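Local atomic coordinates of alcohol dehydrogenase IV (Corynebacterium glutamicum, PDB entry 3IV7), a protein that probably reduces maleylacetate with a nicotinamide cofactor, as a member of the iron-containing alcohol dehydrogenase family. Residues Gln30-Arg34 / Arg35-Lys39; Glu75-Glu78 / Arg79-Val83; Asn351-Asp354 / Pro355-Ser359; Lys306-Asp310 / Tyr311-Ala315. All coordinates share one frame; numbering follows the deposited sequence.

Interaction 1 (Gln30-Arg34 / Arg35-Lys39)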
loop_
_atom_site.group_PDB
_atom_site.type_symbol
_atom_site.label_atom_id
_atom_site.label_comp_id
_atom_site.label_asym_id
_atom_site.label_seq_id
_atom_site.Cartn_x
_atom_site.Cartn_y
_atom_site.Cartn_z
ATOM N N GLN A 30 -15.560 -9.967 -15.536
ATOM C CA GLN A 30 -14.203 -9.643 -15.958
ATOM C C GLN A 30 -13.191 -10.497 -15.219
ATOM O O GLN A 30 -12.275 -11.076 -15.822
ATOM C CB GLN A 30 -13.967 -8.158 -15.700
ATOM C CG GLN A 30 -12.702 -7.581 -16.235
ATOM C CD GLN A 30 -12.545 -6.110 -15.857
ATOM O OE1 GLN A 30 -13.533 -5.389 -15.721
ATOM N NE2 GLN A 30 -11.293 -5.668 -15.663
ATOM N N GLU A 31 -13.389 -10.642 -13.912
ATOM C CA GLU A 31 -12.456 -11.393 -13.074
ATOM C C GLU A 31 -12.466 -12.901 -13.391
ATOM O O GLU A 31 -11.406 -13.530 -13.496
ATOM C CB GLU A 31 -12.774 -11.111 -11.585
ATOM C CG GLU A 31 -11.914 -11.730 -10.629
ATOM C CD GLU A 31 -10.494 -11.190 -10.639
ATOM O OE1 GLU A 31 -10.204 -10.203 -11.309
ATOM O OE2 GLU A 31 -9.669 -11.800 -9.987
ATOM N N VAL A 32 -13.653 -13.466 -13.591
ATOM C CA VAL A 32 -13.773 -14.871 -13.922
ATOM C C VAL A 32 -13.192 -15.187 -15.317
ATOM O O VAL A 32 -12.564 -16.259 -15.544
ATOM C CB VAL A 32 -15.239 -15.306 -13.899
ATOM C CG1 VAL A 32 -15.389 -16.693 -14.495
ATOM C CG2 VAL A 32 -15.789 -15.252 -12.475
ATOM N N GLU A 33 -13.426 -14.282 -16.249
ATOM C CA GLU A 33 -12.940 -14.460 -17.601
ATOM C C GLU A 33 -11.420 -14.318 -17.664
ATOM O O GLU A 33 -10.769 -15.114 -18.303
ATOM C CB GLU A 33 -13.648 -13.509 -18.562
ATOM C CG GLU A 33 -15.098 -13.921 -18.780
ATOM C CD GLU A 33 -15.759 -13.238 -19.916
ATOM O OE1 GLU A 33 -15.454 -12.062 -20.179
ATOM O OE2 GLU A 33 -16.617 -13.881 -20.547
ATOM N N ARG A 34 -10.871 -13.343 -16.930
ATOM C CA ARG A 34 -9.428 -13.143 -16.858
ATOM C C ARG A 34 -8.735 -14.414 -16.280
ATOM O O ARG A 34 -7.671 -14.817 -16.737
ATOM C CB ARG A 34 -9.138 -11.918 -16.004
ATOM C CG ARG A 34 -7.667 -11.667 -15.703
ATOM C CD ARG A 34 -7.499 -10.427 -14.834
ATOM N NE ARG A 34 -7.770 -10.670 -13.410
ATOM C CZ ARG A 34 -6.859 -11.077 -12.510
ATOM N NH1 ARG A 34 -5.605 -11.330 -12.880
ATOM N NH2 ARG A 34 -7.212 -11.249 -11.226
ATOM N N ARG A 35 -9.398 -15.079 -15.338
ATOM C CA ARG A 35 -8.864 -16.311 -14.740
ATOM C C ARG A 35 -9.107 -17.532 -15.593
ATOM O O ARG A 35 -8.441 -18.555 -15.426
ATOM C CB ARG A 35 -9.490 -16.544 -13.353
ATOM C CG ARG A 35 -9.116 -15.513 -12.351
ATOM C CD ARG A 35 -9.963 -15.599 -11.034
ATOM N NE ARG A 35 -9.492 -14.589 -10.108
ATOM C CZ ARG A 35 -8.414 -14.727 -9.350
ATOM N NH1 ARG A 35 -7.732 -15.880 -9.335
ATOM N NH2 ARG A 35 -8.023 -13.725 -8.584
ATOM N N GLY A 36 -10.082 -17.451 -16.496
ATOM C CA GLY A 36 -10.495 -18.615 -17.274
ATOM C C GLY A 36 -11.235 -19.662 -16.442
ATOM O O GLY A 36 -11.416 -20.811 -16.889
ATOM N N SER A 37 -11.736 -19.238 -15.269
ATOM C CA SER A 37 -12.385 -20.131 -14.296
ATOM C C SER A 37 -13.572 -20.820 -14.895
ATOM O O SER A 37 -14.436 -20.167 -15.472
ATOM C CB SER A 37 -12.844 -19.324 -13.079
ATOM O OG SER A 37 -11.795 -18.541 -12.588
ATOM N N ALA A 38 -13.628 -22.142 -14.743
ATOM C CA ALA A 38 -14.699 -22.953 -15.336
ATOM C C ALA A 38 -15.688 -23.544 -14.330
ATOM O O ALA A 38 -16.713 -24.111 -14.733
ATOM C CB ALA A 38 -14.081 -24.103 -16.194
ATOM N N LYS A 39 -15.385 -23.450 -13.027
ATOM C CA LYS A 39 -16.240 -24.066 -12.007
ATOM C C LYS A 39 -16.252 -23.248 -10.743
ATOM O O LYS A 39 -15.601 -23.589 -9.759
ATOM C CB LYS A 39 -15.794 -25.498 -11.714
ATOM C CG LYS A 39 -15.972 -26.453 -12.890
ATOM C CD LYS A 39 -16.258 -27.867 -12.438
ATOM C CE LYS A 39 -17.725 -28.048 -12.043
ATOM N NZ LYS A 39 -18.050 -29.480 -11.784
HETATM O O HOH W 1 -13.946 -18.123 -17.503
#
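One carboxylate oxygen, E31 OE2, is gripped by two successive arginines. R35 comes in side-on, placing NE at 2.8 Å and NH2 at 2.9 Å from E31 OE2; NE stands above the carboxylate plane, whereas NH2 meets the oxygen almost end-on to its C-O bond. R34 NH2 adds a third bond to E31 OE2, also 2.8 Å long, from the syn side, and R34 reaches E31 OE1 with NE and NH2. Both cations gather round a single anion, their guanidinium planes 71° apart, which would probably favour its ionised form. Outside the pair of segments, T151 also bonds E31 OE2 and R35 NH2, while R35 NH1 forms a salt bridge with E150.

E31 carries its CG anti to the backbone N (chi1 -178°) and then bends at chi2, turning the carboxylate along the helix toward both arginines. R35 stays extended from CG to NE, its CG and CD running past E31 O.

Just beyond, the chain turns off. V32 CG1 lies 3.9 Å from S37 CB, and a water bridges V32 O and S37 O. Two backbone bonds, S37 N to V32 O at 3.1 Å and G36 N to E33 O at 3.0 Å, form a Schellman motif with G36, at positive phi, as its C-prime residue, closing helix 24-35 ahead of strand 40-43 in the parallel sheet.

Interaction 2 (Glu75-Glu78 / Arg79-Val83)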
loop_
_atom_site.group_PDB
_atom_site.type_symbol
_atom_site.label_atom_id
_atom_site.label_comp_id
_atom_site.label_asym_id
_atom_site.label_seq_id
_atom_site.Cartn_x
_atom_site.Cartn_y
_atom_site.Cartn_z
ATOM N N GLU A 75 -16.596 -28.104 11.653
ATOM C CA GLU A 75 -17.485 -29.023 10.936
ATOM C C GLU A 75 -18.120 -28.337 9.700
ATOM O O GLU A 75 -18.374 -28.969 8.682
ATOM C CB GLU A 75 -18.590 -29.556 11.854
ATOM C CG GLU A 75 -18.081 -30.306 13.162
ATOM C CD GLU A 75 -17.762 -29.335 14.324
ATOM O OE1 GLU A 75 -17.897 -28.111 14.142
ATOM O OE2 GLU A 75 -17.386 -29.800 15.416
ATOM N N VAL A 76 -18.405 -27.071 9.822
ATOM C CA VAL A 76 -18.962 -26.302 8.709
ATOM C C VAL A 76 -17.855 -26.061 7.645
ATOM O O VAL A 76 -18.085 -26.192 6.458
ATOM C CB VAL A 76 -19.556 -24.980 9.232
ATOM C CG1 VAL A 76 -19.977 -24.044 8.080
ATOM C CG2 VAL A 76 -20.760 -25.295 10.207
ATOM N N ALA A 77 -16.645 -25.729 8.102
ATOM C CA ALA A 77 -15.517 -25.567 7.193
ATOM C C ALA A 77 -15.269 -26.896 6.443
ATOM O O ALA A 77 -15.119 -26.906 5.208
ATOM C CB ALA A 77 -14.274 -25.138 7.960
ATOM N N GLU A 78 -15.299 -28.015 7.176
ATOM C CA GLU A 78 -15.042 -29.342 6.572
ATOM C C GLU A 78 -16.068 -29.723 5.494
ATOM O O GLU A 78 -15.685 -30.245 4.446
ATOM C CB GLU A 78 -14.924 -30.441 7.641
ATOM C CG GLU A 78 -13.590 -30.403 8.399
ATOM C CD GLU A 78 -12.411 -30.830 7.527
ATOM O OE1 GLU A 78 -12.253 -32.031 7.308
ATOM O OE2 GLU A 78 -11.635 -29.968 7.076
ATOM N N ARG A 79 -17.357 -29.468 5.750
ATOM C CA ARG A 79 -18.395 -29.666 4.701
ATOM C C ARG A 79 -18.146 -28.779 3.486
ATOM O O ARG A 79 -18.208 -29.250 2.369
ATOM C CB ARG A 79 -19.796 -29.393 5.245
ATOM C CG ARG A 79 -20.377 -30.559 6.053
ATOM C CD ARG A 79 -21.844 -30.300 6.434
ATOM N NE ARG A 79 -22.002 -29.207 7.412
ATOM C CZ ARG A 79 -21.876 -29.344 8.738
ATOM N NH1 ARG A 79 -21.500 -30.499 9.275
ATOM N NH2 ARG A 79 -22.060 -28.310 9.523
ATOM N N ALA A 80 -17.857 -27.492 3.712
ATOM C CA ALA A 80 -17.596 -26.556 2.586
ATOM C C ALA A 80 -16.394 -27.006 1.753
ATOM O O ALA A 80 -16.422 -26.932 0.523
ATOM C CB ALA A 80 -17.394 -25.150 3.089
ATOM N N ARG A 81 -15.356 -27.519 2.416
ATOM C CA ARG A 81 -14.145 -27.944 1.706
ATOM C C ARG A 81 -14.459 -29.136 0.834
ATOM O O ARG A 81 -13.961 -29.233 -0.269
ATOM C CB ARG A 81 -13.014 -28.304 2.688
ATOM C CG ARG A 81 -12.374 -27.100 3.361
ATOM C CD ARG A 81 -11.721 -27.466 4.682
ATOM N NE ARG A 81 -11.082 -26.297 5.354
ATOM C CZ ARG A 81 -10.641 -26.304 6.619
ATOM N NH1 ARG A 81 -10.808 -27.371 7.383
ATOM N NH2 ARG A 81 -10.071 -25.225 7.136
ATOM N N ALA A 82 -15.276 -30.049 1.350
ATOM C CA ALA A 82 -15.672 -31.243 0.608
ATOM C C ALA A 82 -16.480 -30.878 -0.658
ATOM O O ALA A 82 -16.239 -31.427 -1.732
ATOM C CB ALA A 82 -16.474 -32.177 1.510
ATOM N N VAL A 83 -17.450 -29.984 -0.509
ATOM C CA VAL A 83 -18.222 -29.480 -1.667
ATOM C C VAL A 83 -17.268 -28.913 -2.743
ATOM O O VAL A 83 -17.350 -29.291 -3.939
ATOM C CB VAL A 83 -19.247 -28.396 -1.228
ATOM C CG1 VAL A 83 -19.857 -27.692 -2.433
ATOM C CG2 VAL A 83 -20.347 -29.029 -0.361
#
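Two arginine guanidinium groups fold back over the preceding turn of their own helix: R79 has E75 O over the centre of one face, 3.5 Å above the plane, and R81 has the methyl of A77 over the centre of one of its faces. At the edge of the R81 group, close to its plane, sits the carboxylate of E78. The setting is helix 74-86, one of the helices that flank the parallel sheet of the alpha/beta part of the protein, and unbroken i to i+4 backbone bonds run through it, from R79 N to E75 O through A82 N to E78 O.

A bend at chi3 (-68°) brings the R79 tip back along the helix, where NH2 comes 3.4 Å from V76 CG2. Its charge is met by E67, in the loop after strand 63-65, through a salt bridge. R81 instead keeps an extended chain from CG to NE and passes A77 O on the way; its NE also donates to A106 O of helix 98-111, against which A77 and A80 pack. R79 is thus tied to the loop after strand 63-65 and R81 to helix 98-111.

E78 is bent at chi2, which swings its carboxylate round toward R81, with the carboxylate and guanidinium planes 73° apart. In this i to i+3 salt bridge, R81 NH1 donates to the anti lone pair of E78 OE2 at 2.7 Å, with an N-H...O angle of 151°.

Interaction 3 (Asn351-Asp354 / Pro355-Ser359)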
loop_
_atom_site.group_PDB
_atom_site.type_symbol
_atom_site.label_atom_id
_atom_site.label_comp_id
_atom_site.label_asym_id
_atom_site.label_seq_id
_atom_site.Cartn_x
_atom_site.Cartn_y
_atom_site.Cartn_z
ATOM N N ASN A 351 -19.912 -0.227 31.499
ATOM C CA ASN A 351 -20.973 0.752 31.813
ATOM C C ASN A 351 -20.984 1.997 30.980
ATOM O O ASN A 351 -21.797 2.889 31.203
ATOM C CB ASN A 351 -20.896 1.103 33.271
ATOM C CG ASN A 351 -21.186 -0.061 34.111
ATOM O OD1 ASN A 351 -22.081 -0.832 33.786
ATOM N ND2 ASN A 351 -20.398 -0.270 35.156
ATOM N N GLY A 352 -20.114 2.057 29.997
ATOM C CA GLY A 352 -20.050 3.212 29.139
ATOM C C GLY A 352 -19.701 4.483 29.882
ATOM O O GLY A 352 -20.339 5.505 29.689
ATOM N N GLU A 353 -18.665 4.425 30.717
ATOM C CA GLU A 353 -18.183 5.612 31.400
ATOM C C GLU A 353 -17.507 6.497 30.406
ATOM O O GLU A 353 -17.130 6.049 29.314
ATOM C CB GLU A 353 -17.158 5.256 32.468
ATOM C CG GLU A 353 -17.655 4.461 33.559
ATOM C CD GLU A 353 -16.569 4.145 34.551
ATOM O OE1 GLU A 353 -15.919 5.096 35.060
ATOM O OE2 GLU A 353 -16.363 2.956 34.824
ATOM N N ASP A 354 -17.351 7.761 30.766
ATOM C CA ASP A 354 -16.578 8.688 29.946
ATOM C C ASP A 354 -15.214 8.039 29.734
ATOM O O ASP A 354 -14.555 7.699 30.706
ATOM C CB ASP A 354 -16.430 10.051 30.680
ATOM C CG ASP A 354 -15.811 11.160 29.786
ATOM O OD1 ASP A 354 -15.082 10.841 28.806
ATOM O OD2 ASP A 354 -16.064 12.351 30.075
ATOM N N PRO A 355 -14.806 7.801 28.455
ATOM C CA PRO A 355 -13.504 7.144 28.244
ATOM C C PRO A 355 -12.338 7.939 28.846
ATOM O O PRO A 355 -11.295 7.357 29.184
ATOM C CB PRO A 355 -13.365 7.083 26.717
ATOM C CG PRO A 355 -14.705 7.330 26.173
ATOM C CD PRO A 355 -15.496 8.089 27.187
ATOM N N ALA A 356 -12.541 9.245 29.014
ATOM C CA ALA A 356 -11.528 10.128 29.576
ATOM C C ALA A 356 -11.117 9.700 30.985
ATOM O O ALA A 356 -10.050 10.103 31.459
ATOM C CB ALA A 356 -12.027 11.554 29.582
ATOM N N VAL A 357 -11.957 8.878 31.654
ATOM C CA VAL A 357 -11.609 8.344 32.954
ATOM C C VAL A 357 -10.342 7.488 32.890
ATOM O O VAL A 357 -9.704 7.271 33.899
ATOM C CB VAL A 357 -12.764 7.495 33.613
ATOM C CG1 VAL A 357 -14.069 8.294 33.669
ATOM C CG2 VAL A 357 -12.955 6.146 32.889
ATOM N N LEU A 358 -9.990 6.988 31.707
ATOM C CA LEU A 358 -8.785 6.175 31.551
ATOM C C LEU A 358 -7.532 6.981 31.051
ATOM O O LEU A 358 -6.462 6.405 30.888
ATOM C CB LEU A 358 -9.061 5.004 30.579
ATOM C CG LEU A 358 -10.237 4.056 30.879
ATOM C CD1 LEU A 358 -10.282 3.003 29.852
ATOM C CD2 LEU A 358 -10.125 3.423 32.243
ATOM N N SER A 359 -7.680 8.284 30.797
ATOM C CA SER A 359 -6.565 9.105 30.259
ATOM C C SER A 359 -5.484 9.340 31.319
ATOM O O SER A 359 -4.460 8.653 31.336
ATOM C CB SER A 359 -7.076 10.463 29.757
ATOM O OG SER A 359 -8.055 10.318 28.750
#
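Two oxygens of D354 each take a backbone N-H from the residues that follow: V357 N donates to D354 O and A356 N to D354 OD1, each at 3.0 Å. The first bond closes a beta turn of 3-10 (type III) geometry with P355 and A356 at its corners; the second closes an Asx turn, so backbone and side chain of one aspartate together start the short 3-10 segment 355-358. The bond to D354 O is nearly straight at the hydrogen (165°). A356 N comes to D354 OD1 from above the carboxylate plane.

D354 has CG anti to its backbone N, beside the carbonyl carbon (chi1 -171°), a rotamer that carries OD1 forward over the P355 nitrogen. P355 has no N-H to give, and the next amide, that of A356, donates to this oxygen. The methyl of A356 stands beside it, its CB 3.2 Å from D354 OD1. The 3-10 path then continues with L358 N bonded to P355 O and S359 N to A356 O.

Behind the turn the chain leaves helix 339-351 through G352, at positive phi. E353 reaches back to that helix, where its OE1 forms a salt bridge with R344, while P355 and L358 rest on Y266 of helix 256-271. The E353 side chain crosses V357 at about a right angle, with OE1 3.8 Å from V357 CG2. Finally, the two methyls of V357 straddle the turn carbonyl, CG1 and CG2 each lying 3.1 Å from D354 O.

Interaction 4 (Lys306-Asp310 / Tyr311-Ala315)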
loop_
_atom_site.group_PDB
_atom_site.type_symbol
_atom_site.label_atom_id
_atom_site.label_comp_id
_atom_site.label_asym_id
_atom_site.label_seq_id
_atom_site.Cartn_x
_atom_site.Cartn_y
_atom_site.Cartn_z
ATOM N N LYS A 306 -22.502 2.151 23.092
ATOM C CA LYS A 306 -21.959 2.812 24.290
ATOM C C LYS A 306 -21.424 1.923 25.425
ATOM O O LYS A 306 -20.521 2.336 26.150
ATOM C CB LYS A 306 -22.984 3.796 24.854
ATOM C CG LYS A 306 -23.161 5.092 23.988
ATOM N N ARG A 307 -21.989 0.745 25.620
ATOM C CA ARG A 307 -21.642 -0.020 26.806
ATOM C C ARG A 307 -21.835 -1.526 26.622
ATOM O O ARG A 307 -22.844 -1.976 26.032
ATOM C CB ARG A 307 -22.458 0.489 27.995
ATOM C CG ARG A 307 -23.956 0.284 27.849
ATOM C CD ARG A 307 -24.753 0.943 29.004
ATOM N NE ARG A 307 -24.777 2.401 28.872
ATOM C CZ ARG A 307 -25.542 3.078 27.998
ATOM N NH1 ARG A 307 -26.338 2.432 27.128
ATOM N NH2 ARG A 307 -25.496 4.409 27.973
ATOM N N LEU A 308 -20.873 -2.312 27.107
ATOM C CA LEU A 308 -20.915 -3.767 26.891
ATOM C C LEU A 308 -22.053 -4.429 27.663
ATOM O O LEU A 308 -22.516 -5.527 27.280
ATOM C CB LEU A 308 -19.565 -4.421 27.216
ATOM C CG LEU A 308 -18.357 -3.879 26.414
ATOM C CD1 LEU A 308 -17.057 -4.348 27.039
ATOM C CD2 LEU A 308 -18.441 -4.292 24.959
ATOM N N SER A 309 -22.532 -3.766 28.726
ATOM C CA SER A 309 -23.688 -4.237 29.457
ATOM C C SER A 309 -24.932 -4.351 28.552
ATOM O O SER A 309 -25.813 -5.102 28.847
ATOM C CB SER A 309 -24.017 -3.323 30.665
ATOM O OG SER A 309 -24.433 -2.034 30.240
ATOM N N ASP A 310 -25.003 -3.567 27.485
ATOM C CA ASP A 310 -26.114 -3.679 26.552
ATOM C C ASP A 310 -26.144 -5.043 25.824
ATOM O O ASP A 310 -27.164 -5.396 25.256
ATOM C CB ASP A 310 -26.066 -2.576 25.511
ATOM C CG ASP A 310 -26.620 -1.253 26.017
ATOM O OD1 ASP A 310 -27.111 -1.170 27.174
ATOM O OD2 ASP A 310 -26.572 -0.289 25.244
ATOM N N TYR A 311 -25.019 -5.785 25.843
ATOM C CA TYR A 311 -24.904 -7.077 25.137
ATOM C C TYR A 311 -24.750 -8.236 26.099
ATOM O O TYR A 311 -24.405 -9.331 25.702
ATOM C CB TYR A 311 -23.735 -7.021 24.118
ATOM C CG TYR A 311 -23.753 -5.717 23.384
ATOM C CD1 TYR A 311 -24.821 -5.388 22.566
ATOM C CD2 TYR A 311 -22.817 -4.736 23.652
ATOM C CE1 TYR A 311 -24.904 -4.161 21.959
ATOM C CE2 TYR A 311 -22.892 -3.484 23.038
ATOM C CZ TYR A 311 -23.941 -3.196 22.230
ATOM O OH TYR A 311 -24.043 -1.956 21.673
ATOM N N GLY A 312 -25.006 -7.989 27.361
ATOM C CA GLY A 312 -25.048 -9.068 28.352
ATOM C C GLY A 312 -23.762 -9.280 29.144
ATOM O O GLY A 312 -23.727 -10.104 30.032
ATOM N N PHE A 313 -22.708 -8.532 28.825
ATOM C CA PHE A 313 -21.465 -8.647 29.579
ATOM C C PHE A 313 -21.716 -8.143 30.989
ATOM O O PHE A 313 -22.498 -7.251 31.180
ATOM C CB PHE A 313 -20.360 -7.837 28.896
ATOM C CG PHE A 313 -19.006 -8.086 29.455
ATOM C CD1 PHE A 313 -18.494 -9.377 29.506
ATOM C CD2 PHE A 313 -18.225 -7.037 29.911
ATOM C CE1 PHE A 313 -17.235 -9.620 30.047
ATOM C CE2 PHE A 313 -16.928 -7.272 30.448
ATOM C CZ PHE A 313 -16.443 -8.549 30.514
ATOM N N GLU A 314 -21.105 -8.783 31.980
ATOM C CA GLU A 314 -21.267 -8.391 33.372
ATOM C C GLU A 314 -19.901 -8.236 34.043
ATOM O O GLU A 314 -18.901 -8.809 33.581
ATOM C CB GLU A 314 -22.088 -9.448 34.134
ATOM C CG GLU A 314 -23.286 -9.973 33.357
ATOM C CD GLU A 314 -24.250 -10.699 34.225
ATOM O OE1 GLU A 314 -23.893 -11.779 34.748
ATOM O OE2 GLU A 314 -25.384 -10.204 34.377
ATOM N N ALA A 315 -19.871 -7.461 35.129
ATOM C CA ALA A 315 -18.656 -7.225 35.897
ATOM C C ALA A 315 -18.009 -8.522 36.352
ATOM O O ALA A 315 -16.788 -8.623 36.417
ATOM C CB ALA A 315 -18.966 -6.343 37.132
HETATM O O HOH W 2 -24.254 -0.038 23.646
HETATM O O HOH W 3 -25.662 -6.808 31.278
#
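Backbone hydrogen bonds wind Y311, G312 and F313 round the carbonyls of L308 and S309. Y311 N donates to L308 O at 2.9 Å; F313 N adds a weak bond to the same oxygen, and G312 N a weak one to S309 O. G312, at phi 96°, carries the chain out of the 3-10 turn.

Aromatic and apolar contacts come next. The Y311 ring folds back along the turn, its CE2 near R307 O, and D310 CB stands over its face in a CH-pi contact, 4.0 Å from the ring centroid and 10° off the normal. L308 and F313 lie side by side, pointing the same way, with L308 CB 3.9 Å from F313 CB. F313 has its ring anti to the backbone N (chi1 -170°), which sets it next to the leucine.

Waters and charges link the polar groups. One water joins Y311 OH, at 2.8 Å, to D310 OD2, also at 2.8 Å, and accepts from K306 N. D310 OD2 has a further, weak salt bridge to R307 NH1. A second water spans S309 O and F313 O.

The whole turn occupies the loop between helices 291-301 and 318-326. L308 and Y311 pack on helix 256-271, L308 and F313 on helix 240-250, and F313 meets F252 edge-to-face. Backbone hydrogen bonds between L308 and A349 and between S309 and L350 join the loop to the end of helix 339-351.

Along the chain the order is interaction 1, interaction 2, interaction 4 and interaction 3. The first two have centres about 23 Å apart and do not touch: helix 24-35 leads into strand 40-43 of the parallel sheet, and helix 74-86 into strand 91-96 beside it. Interactions 3 and 4, centres about 14 Å apart, touch where R307 packs on G352 and N351; both lean on helices 256-271 and 339-351. The centres of interactions 1 and 3 are about 51 Å apart, on opposite sides of the chain's centre. Interactions 1 and 2 thus belong to the alpha/beta part and interactions 3 and 4 to the helical part of the two-part architecture characteristic of iron-containing alcohol dehydrogenases.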